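Local atomic coordinates of C-glycoside 3-oxidase (Microbacterium trichothecenolyticum, PDB entry 7DVE), a protein that uses a bound FAD and molecular oxygen to oxidise the sugar C3 hydroxyl of C-glycosides such as isoorientin and mangiferin, releasing hydrogen peroxide. Residues A299-A304 with A410-A415; R308-V313 with P360-S365; A417-L422 with D432-M437; G472-G477 with A501-D506. All coordinates share one frame; numbering follows the deposited sequence.

The four contacts fall in two regions of this GMC oxidoreductase. Contacts 1 and 3 are neighbours, their centres about 6 Å apart. Both place helix 406-424 against strands 300-307 and 427-436 of the antiparallel sheet. Contact 2 is centred about 27 Å from the centre of contact 1, where loops join strands of the same sheet. Along the chain it is nested inside the loop closed by contact 1; contacts 3 and 4 follow. Contact 4, centred about 36 Å from the centre of contact 1, pairs edge strand 473-475 of the parallel sheet with helix 490-510. The first three thus lie in the antiparallel sheet region, near the active site at contact 1; the fourth lies in the FAD-binding part, across the chain's centre.

Contact 1 of 4, residues A299-A304 with A410-A415; sequences AQIVFA and ATIDRA
Ile301, Ile412 and Ala415 bury the most surface here, and Ala299 completes the group. The side chains that meet are all apolar. Ile301 projects from the strand toward helix 406-424. Its CG1 branch lies anti to the carbonyl carbon (chi1 -61°), and the terminal methyl CD1 makes the contact with the helix. Ile301 CD1 comes within 3.5 Å of Ala415 CB, methyl against methyl. The same CD1 reaches Ile412 CG2 more loosely, at 4.4 Å. Ile301 therefore meets two residues that are three apart on the helix.

Ile412 uses its two branches differently. CG2 faces the Ile301 methyl, while the longer branch runs on to Ala299. That branch is extended, with chi2 at 175°. Its end, Ile412 CD1, lies 3.7 Å from Ala299 CB, and Ile412 CG1 is 4.0 Å from the same methyl. The small side chain of Ala299 thus meets the outer half of the isoleucine. All four residues are buried.

The side chain of Ala299 is about 10 Å from that of His444, the inferred proton acceptor, so the contact lies near the active site without forming it. Strand 300-307 runs between strands 366-373 and 427-436 in the antiparallel sheet. Cys373 of strand 366-373 touches Ile301, Ile412 and Ala415, while Phe341 of strand 341-347 touches Ala415. Helix 406-424 thus packs across several strands.

Contact 2 of 4, residues R308-V313 with P360-S365; sequences RDFTPV and PAAPGS
Phe310 lays one ring face against Ser365, at the end of the turn formed by residues 362-365. From CB, the chain leads to CG anti to the backbone N (chi1 -176°), which carries the ring toward the turn. Along one edge, Phe310 CD2 is 4.0 Å from Ser365 CB. Phe310 CE2 comes next, 3.9 Å from the same Ser365 CB. Along the other edge, Phe310 CE1 lies 3.9 Å from Gly364 O. At the tip, Phe310 CZ approaches Pro363 O at 3.5 Å, with the oxygen at the ring edge and near its plane.

Ser365 CB sits almost over the ring centre, 3.9 Å from the centroid and 10° off the normal. This is a CH-pi contact. A hydrogen bond holds the serine within its own turn: Ser365 OG donates to Ala362 O at 2.7 Å, in the carbonyl plane. Ser365 N gives the type II turn bond to that same oxygen, which thus accepts two bonds.

Tyr173 stacks with the Phe310 ring, and Asp358 OD2 binds Gly364 N. The contact joins the loop after strand 300-307 to the loop before strand 366-373. These two strands are antiparallel neighbours, and a backbone bond between Ser365 and Met307 continues their pairing to the start of the loops.

Contact 3 of 4, residues A417-L422 with D432-M437; sequences AEIVRL and DRPFVM
Pro434 packs its ring against two successive helix residues, Ile419 and Val420. Each gives one methyl, and both methyls are CG2. In Ile419, CG1 is anti to the backbone N (chi1 -165°), which leaves CG2 flanked by both backbone neighbours of CA. From there Ile419 CG2 meets Pro434 CB at 3.5 Å and Pro434 CG at 3.7 Å. Ile419 and Pro434 lie alongside each other, pointing opposite ways.

Val420 has chi1 at 177°, and its CG2 is anti to the carbonyl carbon, beside the backbone N. This methyl covers another part of the ring. Val420 CG2 lies 3.5 Å from Pro434 CD and 3.9 Å from Pro434 CG. Val420 comes at the ring crosswise. CG of the proline is therefore shared by both methyls, while CB and CD each have one.

Elsewhere on the helix, Arg421 and Glu418 form a salt bridge within one turn. Arg421 NE donates to Glu418 OE1 at 3.0 Å, on the syn side of the carboxylate but 28° out of its plane. The oxygen lies in the guanidinium plane. A second bond through Arg421 NH2 is weak. Arg421 NH1 also binds Val184 O.

The contact closes a helix-to-strand connection, from helix 406-424 into strand 427-436. Ile301 and Phe303 of the adjacent strand 300-307 touch both Ile419 and Pro434. Leu369 and Leu371 of strand 366-373 extend the packing around Ile419.

Contact 4 of 4, residues G472-G477 with A501-D506; sequences GLFVAG and ARHIAD
Ile504 lies over one face of the Phe474 ring. Both carbons of its longer branch, CG1 and CD1, take part. Ile504 CG1 is 3.4 Å from Phe474 CZ. Ile504 CD1 is 3.7 Å from the ring centroid and 16° off the normal, a CH-pi contact offset toward the rim. With chi1 at -71°, CG1 is anti to the carbonyl carbon and the branch heads toward Phe474. The CG1-CD1 bond runs nearly parallel to the face. His503 meets the ring at its rim: His503 ND1 is 4.1 Å from Phe474 CE2, edge toward edge.

Farther out, Phe267 of strand 267-270 touches both Phe474 and Ile504, and Val269 also meets Ile504. Backbone bonds from Phe474 to Val268 and Val270 fix its strand at the edge of the parallel sheet. Helix 490-510 covers this part of the sheet, as expected for a Rossmann-type fold. Gly477, just past the strand, touches FAD, but the Phe474 side chain is about 13 Å from the cofactor.

The contact is held by dispersion and CH-pi attraction. His503 ND1 is buried here and has no hydrogen-bonding partner in the model. That probably carries some energetic cost, which the neighbouring ring edge does not repay with a hydrogen bond.

Contact 1 of 4, residues A299-A304 with A410-A415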
loop_
_atom_site.group_PDB
_atom_site.type_symbol
_atom_site.label_atom_id
_atom_site.label_comp_id
_atom_site.label_asym_id
_atom_site.label_seq_id
_atom_site.Cartn_x
_atom_site.Cartn_y
_atom_site.Cartn_z
ATOM N N ALA A 299 13.552 0.624 4.500
ATOM C CA ALA A 299 14.689 -0.125 3.960
ATOM C C ALA A 299 14.424 -1.625 4.074
ATOM O O ALA A 299 13.976 -2.109 5.118
ATOM C CB ALA A 299 15.975 0.258 4.697
ATOM N N GLN A 300 14.671 -2.354 2.982
ATOM C CA GLN A 300 14.267 -3.751 2.852
ATOM C C GLN A 300 15.494 -4.623 2.636
ATOM O O GLN A 300 16.328 -4.332 1.762
ATOM C CB GLN A 300 13.291 -3.918 1.690
ATOM C CG GLN A 300 12.865 -5.365 1.427
ATOM C CD GLN A 300 11.843 -5.513 0.300
ATOM O OE1 GLN A 300 11.714 -4.658 -0.586
ATOM N NE2 GLN A 300 11.130 -6.608 0.325
ATOM N N ILE A 301 15.610 -5.675 3.441
ATOM C CA ILE A 301 16.711 -6.632 3.377
ATOM C C ILE A 301 16.094 -7.982 3.045
ATOM O O ILE A 301 15.113 -8.383 3.674
ATOM C CB ILE A 301 17.499 -6.703 4.702
ATOM C CG1 ILE A 301 18.133 -5.347 5.056
ATOM C CG2 ILE A 301 18.604 -7.765 4.604
ATOM C CD1 ILE A 301 17.336 -4.470 6.015
ATOM N N VAL A 302 16.649 -8.673 2.054
ATOM C CA VAL A 302 16.063 -9.911 1.550
ATOM C C VAL A 302 17.097 -11.026 1.613
ATOM O O VAL A 302 18.313 -10.803 1.595
ATOM C CB VAL A 302 15.536 -9.774 0.101
ATOM C CG1 VAL A 302 14.398 -8.755 0.025
ATOM C CG2 VAL A 302 16.687 -9.420 -0.859
ATOM N N PHE A 303 16.590 -12.242 1.632
ATOM C CA PHE A 303 17.413 -13.422 1.834
ATOM C C PHE A 303 16.619 -14.594 1.277
ATOM O O PHE A 303 15.398 -14.547 1.253
ATOM C CB PHE A 303 17.687 -13.601 3.331
ATOM C CG PHE A 303 18.912 -14.384 3.649
ATOM C CD1 PHE A 303 20.068 -14.230 2.911
ATOM C CD2 PHE A 303 18.913 -15.265 4.728
ATOM C CE1 PHE A 303 21.246 -14.939 3.247
ATOM C CE2 PHE A 303 20.056 -15.996 5.063
ATOM C CZ PHE A 303 21.234 -15.824 4.312
ATOM N N ALA A 304 17.291 -15.644 0.854
ATOM C CA ALA A 304 16.601 -16.811 0.327
ATOM C C ALA A 304 17.242 -18.055 0.910
ATOM O O ALA A 304 18.472 -18.122 1.011
ATOM C CB ALA A 304 16.673 -16.856 -1.215
ATOM N N ALA A 410 22.777 1.946 11.393
ATOM C CA ALA A 410 22.855 1.036 12.532
ATOM C C ALA A 410 21.691 0.043 12.537
ATOM O O ALA A 410 21.888 -1.168 12.734
ATOM C CB ALA A 410 22.896 1.855 13.835
ATOM N N THR A 411 20.462 0.524 12.320
ATOM C CA THR A 411 19.333 -0.418 12.349
ATOM C C THR A 411 19.343 -1.353 11.141
ATOM O O THR A 411 18.918 -2.512 11.254
ATOM C CB THR A 411 17.984 0.313 12.446
ATOM O OG1 THR A 411 16.970 -0.638 12.771
ATOM C CG2 THR A 411 17.583 0.939 11.129
ATOM N N ILE A 412 19.838 -0.888 9.995
ATOM C CA ILE A 412 19.952 -1.753 8.826
ATOM C C ILE A 412 20.966 -2.871 9.081
ATOM O O ILE A 412 20.735 -4.035 8.730
ATOM C CB ILE A 412 20.311 -0.898 7.590
ATOM C CG1 ILE A 412 19.099 -0.040 7.188
ATOM C CG2 ILE A 412 20.823 -1.764 6.432
ATOM C CD1 ILE A 412 19.377 0.920 6.063
ATOM N N ASP A 413 22.100 -2.542 9.706
ATOM C CA ASP A 413 23.078 -3.573 10.048
ATOM C C ASP A 413 22.482 -4.616 10.986
ATOM O O ASP A 413 22.685 -5.832 10.806
ATOM C CB ASP A 413 24.313 -2.914 10.659
ATOM C CG ASP A 413 25.162 -2.185 9.610
ATOM O OD1 ASP A 413 24.859 -2.304 8.403
ATOM O OD2 ASP A 413 26.126 -1.480 9.981
ATOM N N ARG A 414 21.727 -4.157 11.989
ATOM C CA ARG A 414 20.982 -5.092 12.828
ATOM C C ARG A 414 20.086 -5.994 11.984
ATOM O O ARG A 414 20.095 -7.224 12.133
ATOM C CB ARG A 414 20.163 -4.323 13.877
ATOM C CG ARG A 414 20.992 -3.708 14.995
ATOM C CD ARG A 414 20.115 -3.104 16.113
ATOM N NE ARG A 414 19.385 -4.113 16.874
ATOM C CZ ARG A 414 18.398 -3.850 17.724
ATOM N NH1 ARG A 414 17.969 -2.613 17.930
ATOM N NH2 ARG A 414 17.828 -4.852 18.388
ATOM N N ALA A 415 19.296 -5.403 11.095
ATOM C CA ALA A 415 18.387 -6.209 10.286
ATOM C C ALA A 415 19.144 -7.268 9.478
ATOM O O ALA A 415 18.665 -8.394 9.316
ATOM C CB ALA A 415 17.560 -5.302 9.376
#

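Contact 2 of 4, residues R308-V313 with P360-S365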
loop_
_atom_site.group_PDB
_atom_site.type_symbol
_atom_site.label_atom_id
_atom_site.label_comp_id
_atom_site.label_asym_id
_atom_site.label_seq_id
_atom_site.Cartn_x
_atom_site.Cartn_y
_atom_site.Cartn_z
ATOM N N ARG A 308 15.439 -27.392 4.811
ATOM C CA ARG A 308 15.974 -28.726 5.053
ATOM C C ARG A 308 14.865 -29.656 5.567
ATOM O O ARG A 308 13.791 -29.211 5.987
ATOM C CB ARG A 308 17.111 -28.653 6.080
ATOM C CG ARG A 308 16.694 -27.899 7.369
ATOM C CD ARG A 308 17.683 -28.028 8.542
ATOM N NE ARG A 308 18.889 -27.239 8.294
ATOM C CZ ARG A 308 19.102 -26.015 8.766
ATOM N NH1 ARG A 308 18.187 -25.380 9.490
ATOM N NH2 ARG A 308 20.247 -25.397 8.471
ATOM N N ASP A 309 15.159 -30.962 5.564
ATOM C CA ASP A 309 14.267 -32.009 6.087
ATOM C C ASP A 309 12.843 -31.820 5.582
ATOM O O ASP A 309 11.904 -31.559 6.329
ATOM C CB ASP A 309 14.299 -32.054 7.608
ATOM C CG ASP A 309 15.698 -32.174 8.145
ATOM O OD1 ASP A 309 16.575 -32.723 7.419
ATOM O OD2 ASP A 309 15.911 -31.696 9.283
ATOM N N PHE A 310 12.716 -31.966 4.287
ATOM C CA PHE A 310 11.562 -31.524 3.526
ATOM C C PHE A 310 10.928 -32.788 2.967
ATOM O O PHE A 310 11.412 -33.342 1.976
ATOM C CB PHE A 310 12.032 -30.569 2.432
ATOM C CG PHE A 310 10.941 -29.963 1.621
ATOM C CD1 PHE A 310 10.170 -28.935 2.126
ATOM C CD2 PHE A 310 10.703 -30.405 0.329
ATOM C CE1 PHE A 310 9.170 -28.348 1.356
ATOM C CE2 PHE A 310 9.702 -29.832 -0.449
ATOM C CZ PHE A 310 8.940 -28.793 0.063
ATOM N N THR A 311 9.882 -33.276 3.628
ATOM C CA THR A 311 9.179 -34.453 3.126
ATOM C C THR A 311 8.522 -34.086 1.806
ATOM O O THR A 311 7.676 -33.189 1.779
ATOM C CB THR A 311 8.142 -34.945 4.126
ATOM O OG1 THR A 311 8.778 -35.186 5.380
ATOM C CG2 THR A 311 7.524 -36.237 3.662
ATOM N N PRO A 312 8.904 -34.701 0.694
ATOM C CA PRO A 312 8.283 -34.346 -0.582
ATOM C C PRO A 312 6.848 -34.843 -0.659
ATOM O O PRO A 312 6.467 -35.814 -0.001
ATOM C CB PRO A 312 9.176 -35.043 -1.616
ATOM C CG PRO A 312 9.804 -36.171 -0.880
ATOM C CD PRO A 312 9.934 -35.747 0.554
ATOM N N VAL A 313 6.049 -34.151 -1.476
ATOM C CA VAL A 313 4.649 -34.504 -1.697
ATOM C C VAL A 313 4.554 -35.425 -2.908
ATOM O O VAL A 313 5.118 -35.136 -3.970
ATOM C CB VAL A 313 3.781 -33.241 -1.869
ATOM C CG1 VAL A 313 4.291 -32.369 -3.014
ATOM C CG2 VAL A 313 2.317 -33.620 -2.094
ATOM N N PRO A 360 12.547 -27.002 -9.384
ATOM C CA PRO A 360 11.516 -27.875 -9.973
ATOM C C PRO A 360 11.570 -29.292 -9.438
ATOM O O PRO A 360 10.545 -29.977 -9.417
ATOM C CB PRO A 360 11.819 -27.831 -11.483
ATOM C CG PRO A 360 12.979 -26.871 -11.666
ATOM C CD PRO A 360 13.645 -26.722 -10.327
ATOM N N ALA A 361 12.739 -29.746 -8.991
ATOM C CA ALA A 361 12.852 -31.050 -8.349
ATOM C C ALA A 361 12.086 -31.131 -7.031
ATOM O O ALA A 361 11.738 -32.233 -6.595
ATOM C CB ALA A 361 14.325 -31.378 -8.090
ATOM N N ALA A 362 11.843 -30.002 -6.367
ATOM C CA ALA A 362 11.300 -29.997 -5.005
ATOM C C ALA A 362 10.496 -28.729 -4.802
ATOM O O ALA A 362 10.901 -27.830 -4.062
ATOM C CB ALA A 362 12.425 -30.103 -3.978
ATOM N N PRO A 363 9.349 -28.603 -5.465
ATOM C CA PRO A 363 8.587 -27.355 -5.371
ATOM C C PRO A 363 8.224 -27.042 -3.927
ATOM O O PRO A 363 7.907 -27.936 -3.140
ATOM C CB PRO A 363 7.342 -27.619 -6.228
ATOM C CG PRO A 363 7.288 -29.078 -6.400
ATOM C CD PRO A 363 8.679 -29.596 -6.321
ATOM N N GLY A 364 8.318 -25.760 -3.582
ATOM C CA GLY A 364 8.032 -25.286 -2.251
ATOM C C GLY A 364 9.212 -25.261 -1.299
ATOM O O GLY A 364 9.073 -24.728 -0.198
ATOM N N SER A 365 10.378 -25.787 -1.688
ATOM C CA SER A 365 11.486 -25.899 -0.743
ATOM C C SER A 365 12.349 -24.642 -0.632
ATOM O O SER A 365 13.060 -24.499 0.363
ATOM C CB SER A 365 12.369 -27.093 -1.107
ATOM O OG SER A 365 12.851 -26.962 -2.420
#

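Contact 3 of 4, residues A417-L422 with D432-M437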
loop_
_atom_site.group_PDB
_atom_site.type_symbol
_atom_site.label_atom_id
_atom_site.label_comp_id
_atom_site.label_asym_id
_atom_site.label_seq_id
_atom_site.Cartn_x
_atom_site.Cartn_y
_atom_site.Cartn_z
ATOM N N ALA A 417 22.017 -8.875 10.292
ATOM C CA ALA A 417 22.360 -9.999 11.166
ATOM C C ALA A 417 21.120 -10.807 11.558
ATOM O O ALA A 417 21.161 -12.050 11.602
ATOM C CB ALA A 417 23.105 -9.501 12.405
ATOM N N GLU A 418 19.991 -10.137 11.797
ATOM C CA GLU A 418 18.803 -10.896 12.201
ATOM C C GLU A 418 18.224 -11.712 11.050
ATOM O O GLU A 418 17.700 -12.813 11.277
ATOM C CB GLU A 418 17.720 -9.988 12.794
ATOM C CG GLU A 418 16.386 -10.745 13.151
ATOM C CD GLU A 418 16.510 -11.725 14.336
ATOM O OE1 GLU A 418 17.632 -11.910 14.855
ATOM O OE2 GLU A 418 15.478 -12.319 14.753
ATOM N N ILE A 419 18.281 -11.213 9.818
ATOM C CA ILE A 419 17.668 -11.997 8.756
ATOM C C ILE A 419 18.493 -13.241 8.487
ATOM O O ILE A 419 17.938 -14.306 8.192
ATOM C CB ILE A 419 17.454 -11.176 7.472
ATOM C CG1 ILE A 419 16.485 -11.941 6.559
ATOM C CG2 ILE A 419 18.752 -10.936 6.782
ATOM C CD1 ILE A 419 15.876 -11.084 5.452
ATOM N N VAL A 420 19.819 -13.150 8.628
ATOM C CA VAL A 420 20.616 -14.371 8.498
ATOM C C VAL A 420 20.289 -15.350 9.626
ATOM O O VAL A 420 20.133 -16.560 9.392
ATOM C CB VAL A 420 22.117 -14.028 8.444
ATOM C CG1 VAL A 420 22.950 -15.297 8.385
ATOM C CG2 VAL A 420 22.377 -13.169 7.236
ATOM N N ARG A 421 20.132 -14.846 10.862
ATOM C CA ARG A 421 19.797 -15.751 11.962
ATOM C C ARG A 421 18.445 -16.437 11.739
ATOM O O ARG A 421 18.284 -17.633 12.021
ATOM C CB ARG A 421 19.807 -14.992 13.290
ATOM C CG ARG A 421 19.515 -15.868 14.502
ATOM C CD ARG A 421 19.304 -15.044 15.790
ATOM N NE ARG A 421 17.897 -14.708 15.975
ATOM C CZ ARG A 421 16.982 -15.565 16.418
ATOM N NH1 ARG A 421 17.305 -16.801 16.761
ATOM N NH2 ARG A 421 15.714 -15.175 16.515
ATOM N N LEU A 422 17.455 -15.702 11.236
ATOM C CA LEU A 422 16.155 -16.325 11.003
ATOM C C LEU A 422 16.210 -17.315 9.839
ATOM O O LEU A 422 15.549 -18.361 9.883
ATOM C CB LEU A 422 15.087 -15.266 10.735
ATOM C CG LEU A 422 14.666 -14.237 11.783
ATOM C CD1 LEU A 422 13.804 -13.163 11.123
ATOM C CD2 LEU A 422 13.935 -14.854 12.963
ATOM N N ASP A 432 25.533 -16.568 1.418
ATOM C CA ASP A 432 25.792 -16.483 2.854
ATOM C C ASP A 432 25.435 -15.118 3.429
ATOM O O ASP A 432 25.374 -14.974 4.657
ATOM C CB ASP A 432 27.250 -16.872 3.220
ATOM C CG ASP A 432 28.294 -15.811 2.828
ATOM O OD1 ASP A 432 27.958 -14.916 2.013
ATOM O OD2 ASP A 432 29.467 -15.901 3.299
ATOM N N ARG A 433 25.170 -14.125 2.587
ATOM C CA ARG A 433 24.806 -12.825 3.121
ATOM C C ARG A 433 23.543 -12.305 2.451
ATOM O O ARG A 433 23.231 -12.673 1.313
ATOM C CB ARG A 433 25.956 -11.827 2.948
ATOM C CG ARG A 433 27.091 -12.069 3.925
ATOM C CD ARG A 433 28.028 -10.885 3.929
ATOM N NE ARG A 433 29.239 -11.137 4.703
ATOM C CZ ARG A 433 29.339 -10.935 6.013
ATOM N NH1 ARG A 433 28.310 -10.504 6.724
ATOM N NH2 ARG A 433 30.500 -11.172 6.624
ATOM N N PRO A 434 22.763 -11.509 3.167
ATOM C CA PRO A 434 21.509 -10.986 2.626
ATOM C C PRO A 434 21.804 -9.763 1.763
ATOM O O PRO A 434 22.924 -9.296 1.701
ATOM C CB PRO A 434 20.735 -10.624 3.890
ATOM C CG PRO A 434 21.850 -10.140 4.834
ATOM C CD PRO A 434 23.026 -11.021 4.537
ATOM N N PHE A 435 20.766 -9.236 1.113
ATOM C CA PHE A 435 20.894 -8.127 0.167
ATOM C C PHE A 435 20.051 -6.947 0.635
ATOM O O PHE A 435 18.853 -7.106 0.894
ATOM C CB PHE A 435 20.442 -8.565 -1.238
ATOM C CG PHE A 435 20.650 -7.525 -2.324
ATOM C CD1 PHE A 435 21.910 -7.290 -2.848
ATOM C CD2 PHE A 435 19.577 -6.832 -2.867
ATOM C CE1 PHE A 435 22.114 -6.354 -3.888
ATOM C CE2 PHE A 435 19.771 -5.886 -3.911
ATOM C CZ PHE A 435 21.041 -5.654 -4.418
ATOM N N VAL A 436 20.655 -5.765 0.717
ATOM C CA VAL A 436 19.884 -4.558 1.029
ATOM C C VAL A 436 19.321 -4.007 -0.285
ATOM O O VAL A 436 20.075 -3.547 -1.138
ATOM C CB VAL A 436 20.736 -3.497 1.753
ATOM C CG1 VAL A 436 19.857 -2.294 2.158
ATOM C CG2 VAL A 436 21.414 -4.079 2.999
ATOM N N MET A 437 17.992 -4.036 -0.442
ATOM C CA MET A 437 17.353 -3.565 -1.671
ATOM C C MET A 437 17.595 -2.061 -1.857
ATOM O O MET A 437 17.855 -1.353 -0.900
ATOM C CB MET A 437 15.851 -3.834 -1.614
ATOM C CG MET A 437 15.437 -5.307 -1.704
ATOM S SD MET A 437 16.053 -6.120 -3.161
ATOM C CE MET A 437 15.155 -5.236 -4.438
#

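Contact 4 of 4, residues G472-G477 with A501-D506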
loop_
_atom_site.group_PDB
_atom_site.type_symbol
_atom_site.label_atom_id
_atom_site.label_comp_id
_atom_site.label_asym_id
_atom_site.label_seq_id
_atom_site.Cartn_x
_atom_site.Cartn_y
_atom_site.Cartn_z
ATOM N N GLY A 472 -13.155 20.088 4.408
ATOM C CA GLY A 472 -13.758 19.320 3.345
ATOM C C GLY A 472 -12.780 18.617 2.431
ATOM O O GLY A 472 -13.198 17.760 1.643
ATOM N N LEU A 473 -11.497 18.958 2.482
ATOM C CA LEU A 473 -10.492 18.191 1.758
ATOM C C LEU A 473 -9.942 17.118 2.685
ATOM O O LEU A 473 -9.592 17.400 3.834
ATOM C CB LEU A 473 -9.365 19.098 1.252
ATOM C CG LEU A 473 -8.134 18.391 0.683
ATOM C CD1 LEU A 473 -8.510 17.521 -0.515
ATOM C CD2 LEU A 473 -7.059 19.417 0.317
ATOM N N PHE A 474 -9.872 15.886 2.182
ATOM C CA PHE A 474 -9.419 14.738 2.956
ATOM C C PHE A 474 -8.285 14.057 2.218
ATOM O O PHE A 474 -8.208 14.106 0.991
ATOM C CB PHE A 474 -10.571 13.727 3.212
ATOM C CG PHE A 474 -11.653 14.267 4.110
ATOM C CD1 PHE A 474 -12.639 15.103 3.602
ATOM C CD2 PHE A 474 -11.683 13.944 5.463
ATOM C CE1 PHE A 474 -13.631 15.614 4.428
ATOM C CE2 PHE A 474 -12.669 14.447 6.286
ATOM C CZ PHE A 474 -13.641 15.288 5.768
ATOM N N VAL A 475 -7.416 13.398 2.975
ATOM C CA VAL A 475 -6.319 12.631 2.398
ATOM C C VAL A 475 -6.394 11.206 2.935
ATOM O O VAL A 475 -6.990 10.939 3.978
ATOM C CB VAL A 475 -4.944 13.275 2.691
ATOM C CG1 VAL A 475 -4.794 14.570 1.888
ATOM C CG2 VAL A 475 -4.791 13.558 4.183
ATOM N N ALA A 476 -5.791 10.281 2.201
ATOM C CA ALA A 476 -5.968 8.865 2.490
ATOM C C ALA A 476 -4.802 8.088 1.914
ATOM O O ALA A 476 -4.383 8.351 0.791
ATOM C CB ALA A 476 -7.279 8.340 1.897
ATOM N N GLY A 477 -4.303 7.129 2.684
ATOM C CA GLY A 477 -3.337 6.146 2.275
ATOM C C GLY A 477 -2.197 6.088 3.254
ATOM O O GLY A 477 -2.251 6.662 4.345
ATOM N N ALA A 501 -13.822 8.325 6.476
ATOM C CA ALA A 501 -15.093 8.130 5.786
ATOM C C ALA A 501 -16.267 8.111 6.757
ATOM O O ALA A 501 -17.351 8.609 6.423
ATOM C CB ALA A 501 -15.053 6.840 4.967
ATOM N N ARG A 502 -16.076 7.566 7.961
ATOM C CA ARG A 502 -17.120 7.678 8.976
ATOM C C ARG A 502 -17.385 9.132 9.326
ATOM O O ARG A 502 -18.536 9.529 9.545
ATOM C CB ARG A 502 -16.722 6.910 10.229
ATOM C CG ARG A 502 -16.721 5.439 10.071
ATOM C CD ARG A 502 -16.182 4.822 11.327
ATOM N NE ARG A 502 -16.631 3.446 11.475
ATOM C CZ ARG A 502 -16.268 2.655 12.471
ATOM N NH1 ARG A 502 -15.462 3.081 13.431
ATOM N NH2 ARG A 502 -16.722 1.407 12.502
ATOM N N HIS A 503 -16.326 9.945 9.401
ATOM C CA HIS A 503 -16.525 11.365 9.678
ATOM C C HIS A 503 -17.324 12.045 8.570
ATOM O O HIS A 503 -18.247 12.825 8.844
ATOM C CB HIS A 503 -15.190 12.082 9.876
ATOM C CG HIS A 503 -15.358 13.484 10.374
ATOM N ND1 HIS A 503 -15.113 14.593 9.593
ATOM C CD2 HIS A 503 -15.817 13.953 11.556
ATOM C CE1 HIS A 503 -15.382 15.685 10.280
ATOM N NE2 HIS A 503 -15.816 15.322 11.474
ATOM N N ILE A 504 -16.982 11.764 7.313
ATOM C CA ILE A 504 -17.732 12.363 6.206
ATOM C C ILE A 504 -19.199 11.928 6.257
ATOM O O ILE A 504 -20.106 12.731 6.002
ATOM C CB ILE A 504 -17.072 12.023 4.853
ATOM C CG1 ILE A 504 -15.751 12.776 4.701
ATOM C CG2 ILE A 504 -17.986 12.369 3.687
ATOM C CD1 ILE A 504 -15.048 12.478 3.406
ATOM N N ALA A 505 -19.459 10.655 6.603
ATOM C CA ALA A 505 -20.843 10.196 6.760
ATOM C C ALA A 505 -21.561 10.945 7.878
ATOM O O ALA A 505 -22.729 11.324 7.726
ATOM C CB ALA A 505 -20.883 8.691 7.028
ATOM N N ASP A 506 -20.897 11.122 9.026
ATOM C CA ASP A 506 -21.452 11.948 10.097
ATOM C C ASP A 506 -21.847 13.318 9.562
ATOM O O ASP A 506 -22.955 13.805 9.805
ATOM C CB ASP A 506 -20.432 12.112 11.227
ATOM C CG ASP A 506 -20.245 10.848 12.034
ATOM O OD1 ASP A 506 -21.238 10.356 12.570
ATOM O OD2 ASP A 506 -19.109 10.335 12.135
#